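Local atomic coordinates of DynF (Micromonospora chersina, PDB entry 6UBL), a protein that is of unknown function but belongs to the dynemicin biosynthesis pathway and, as a beta barrel found with palmitic acid bound, may handle a long hydrophobic ligand. Residues N20-V28 against G203-M211. Residues are numbered along the deposited sequence; the frame is centred on the assembly and turned at random.
Sequences NVYAGAPVV and GGYLKPDQM
Tyr205 lays its ring against the end of strand 20-21 and the loop that follows it in a surface contact of tyrosines with small aliphatic residues, where strand 193-205 runs out into the C-terminal tail. Val21 suits its place because a branched side chain can put one methyl on the ring: CG1 lies over one face of Tyr205, 3.7 Å from the ring centroid and displaced toward the rim, a CH-pi contact. The torsion of Tyr205, with CG opposite the carbonyl carbon (chi1 -76°), sends the ring along the loop, where CE2 meets Val27 CG2 at 3.8 Å and, more loosely, the Ala25 methyl. At the far end a water donates to both Tyr205 OH (2.8 Å) and Pro26 O (3.0 Å), while the same hydroxyl is hydrogen-bonded to Asp38. A leucine in place of Tyr205 would probably leave Asp38 and this water without their hydroxyl partner and Val21 without an aromatic face. Beyond the ring, Ala23 N donates to Leu206 O (2.8 Å, 165° at the hydrogen), and the small Ala23 methyl fits beside the backbone of 206-207. Pro208 then sets CG almost centrally over the Tyr22 ring, 12° off its normal, a second CH-pi contact given by the compact proline ring. The backbone N of Lys207 donates to Gln210 OE1, in the carbonyl plane, linking the residue before the 3-10 segment 208-210 to its last residue. Both segments border strand 37-50: Val21 pairs with it in parallel, Gly203 and Gly204 antiparallel, and Tyr205 lies on Leu40, with the palmitic acid about 6 Å from its side chain.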
# COMPACT_ATOMS: atom_id res chain seq x y z
N ASN A 20 17.42 16.71 -16.86
CA ASN A 20 16.75 17.39 -15.77
C ASN A 20 15.98 18.60 -16.28
O ASN A 20 16.39 19.27 -17.24
CB ASN A 20 17.80 17.82 -14.75
CG ASN A 20 18.17 16.70 -13.81
OD1 ASN A 20 17.47 16.41 -12.85
ND2 ASN A 20 19.26 16.00 -14.15
N VAL A 21 14.86 18.86 -15.63
CA VAL A 21 14.02 20.02 -15.91
C VAL A 21 13.99 20.88 -14.66
O VAL A 21 13.72 20.39 -13.55
CB VAL A 21 12.60 19.60 -16.32
CG1 VAL A 21 11.81 20.81 -16.78
CG2 VAL A 21 12.65 18.53 -17.41
N TYR A 22 14.27 22.17 -14.84
CA TYR A 22 14.36 23.13 -13.75
C TYR A 22 13.48 24.33 -14.05
O TYR A 22 12.85 24.43 -15.11
CB TYR A 22 15.80 23.64 -13.62
CG TYR A 22 16.80 22.56 -13.30
CD1 TYR A 22 16.85 22.00 -12.04
CD2 TYR A 22 17.67 22.11 -14.27
CE1 TYR A 22 17.76 21.00 -11.75
CE2 TYR A 22 18.59 21.12 -14.00
CZ TYR A 22 18.62 20.58 -12.73
OH TYR A 22 19.55 19.59 -12.46
N ALA A 23 13.43 25.25 -13.08
CA ALA A 23 12.68 26.49 -13.24
C ALA A 23 13.00 27.17 -14.56
O ALA A 23 14.15 27.21 -15.00
CB ALA A 23 13.00 27.44 -12.08
N GLY A 24 11.96 27.74 -15.18
CA GLY A 24 12.09 28.36 -16.48
C GLY A 24 11.35 27.54 -17.52
O GLY A 24 10.74 28.07 -18.45
N ALA A 25 11.39 26.23 -17.34
CA ALA A 25 10.72 25.32 -18.25
C ALA A 25 9.20 25.47 -18.12
O ALA A 25 8.68 25.49 -17.00
CB ALA A 25 11.12 23.89 -17.94
N PRO A 26 8.47 25.59 -19.23
CA PRO A 26 7.02 25.75 -19.13
C PRO A 26 6.36 24.45 -18.72
O PRO A 26 6.88 23.35 -18.96
CB PRO A 26 6.62 26.14 -20.56
CG PRO A 26 7.60 25.38 -21.41
CD PRO A 26 8.91 25.41 -20.63
N VAL A 27 5.22 24.58 -18.06
CA VAL A 27 4.28 23.50 -17.82
C VAL A 27 3.11 23.75 -18.75
O VAL A 27 2.31 24.67 -18.52
CB VAL A 27 3.84 23.46 -16.35
CG1 VAL A 27 2.87 22.32 -16.11
CG2 VAL A 27 5.05 23.34 -15.44
N VAL A 28 3.00 22.96 -19.81
CA VAL A 28 1.97 23.14 -20.84
C VAL A 28 0.81 22.21 -20.51
O VAL A 28 1.00 20.98 -20.51
CB VAL A 28 2.54 22.82 -22.23
CG1 VAL A 28 1.53 23.16 -23.32
CG2 VAL A 28 3.86 23.54 -22.45
N GLY A 203 4.58 22.04 -5.59
CA GLY A 203 4.93 23.37 -6.04
C GLY A 203 5.24 23.36 -7.52
O GLY A 203 4.59 22.65 -8.30
N GLY A 204 6.26 24.12 -7.92
CA GLY A 204 6.66 24.17 -9.32
C GLY A 204 8.13 23.81 -9.49
O GLY A 204 8.78 23.32 -8.55
N TYR A 205 8.65 24.02 -10.69
CA TYR A 205 10.04 23.70 -10.94
C TYR A 205 10.95 24.60 -10.11
O TYR A 205 10.67 25.79 -9.91
CB TYR A 205 10.40 23.87 -12.42
CG TYR A 205 9.89 22.75 -13.30
CD1 TYR A 205 10.29 21.44 -13.11
CD2 TYR A 205 9.04 23.03 -14.36
CE1 TYR A 205 9.83 20.43 -13.93
CE2 TYR A 205 8.59 22.03 -15.19
CZ TYR A 205 8.98 20.73 -14.97
OH TYR A 205 8.52 19.75 -15.81
N LEU A 206 12.05 24.03 -9.64
CA LEU A 206 13.02 24.75 -8.83
C LEU A 206 14.28 25.05 -9.62
O LEU A 206 14.60 24.40 -10.63
CB LEU A 206 13.39 23.90 -7.61
CG LEU A 206 12.19 23.57 -6.73
CD1 LEU A 206 12.58 22.56 -5.67
CD2 LEU A 206 11.63 24.83 -6.12
N LYS A 207 15.00 26.07 -9.17
CA LYS A 207 16.36 26.28 -9.61
C LYS A 207 17.28 25.27 -8.92
O LYS A 207 17.01 24.87 -7.78
CB LYS A 207 16.82 27.69 -9.25
CG LYS A 207 16.07 28.82 -9.94
CD LYS A 207 16.57 30.17 -9.46
CE LYS A 207 16.02 31.31 -10.31
NZ LYS A 207 14.55 31.29 -10.45
N PRO A 208 18.38 24.87 -9.56
CA PRO A 208 19.31 23.95 -8.89
C PRO A 208 19.73 24.44 -7.51
O PRO A 208 19.87 23.62 -6.59
CB PRO A 208 20.49 23.85 -9.87
CG PRO A 208 19.87 24.13 -11.21
CD PRO A 208 18.77 25.13 -10.96
N ASP A 209 19.93 25.75 -7.33
CA ASP A 209 20.40 26.26 -6.05
C ASP A 209 19.29 26.34 -5.00
O ASP A 209 19.56 26.77 -3.87
CB ASP A 209 21.11 27.61 -6.21
CG ASP A 209 20.18 28.73 -6.64
OD1 ASP A 209 18.95 28.51 -6.72
OD2 ASP A 209 20.68 29.85 -6.88
N GLN A 210 18.06 25.99 -5.34
CA GLN A 210 16.99 25.91 -4.36
C GLN A 210 16.87 24.54 -3.72
O GLN A 210 15.93 24.29 -2.96
CB GLN A 210 15.65 26.25 -5.01
CG GLN A 210 15.49 27.69 -5.39
CD GLN A 210 14.15 27.94 -6.05
OE1 GLN A 210 13.94 27.57 -7.20
NE2 GLN A 210 13.24 28.55 -5.30
N MET A 211 17.80 23.64 -4.02
CA MET A 211 17.72 22.26 -3.58
C MET A 211 18.97 21.91 -2.79
O MET A 211 19.36 20.75 -2.69
CB MET A 211 17.57 21.35 -4.80
CG MET A 211 16.51 21.86 -5.76
SD MET A 211 16.41 20.90 -7.29
CE MET A 211 16.12 19.32 -6.54
OXT MET A 211 19.63 22.80 -2.23
O HOH W 1 7.42 20.44 -18.33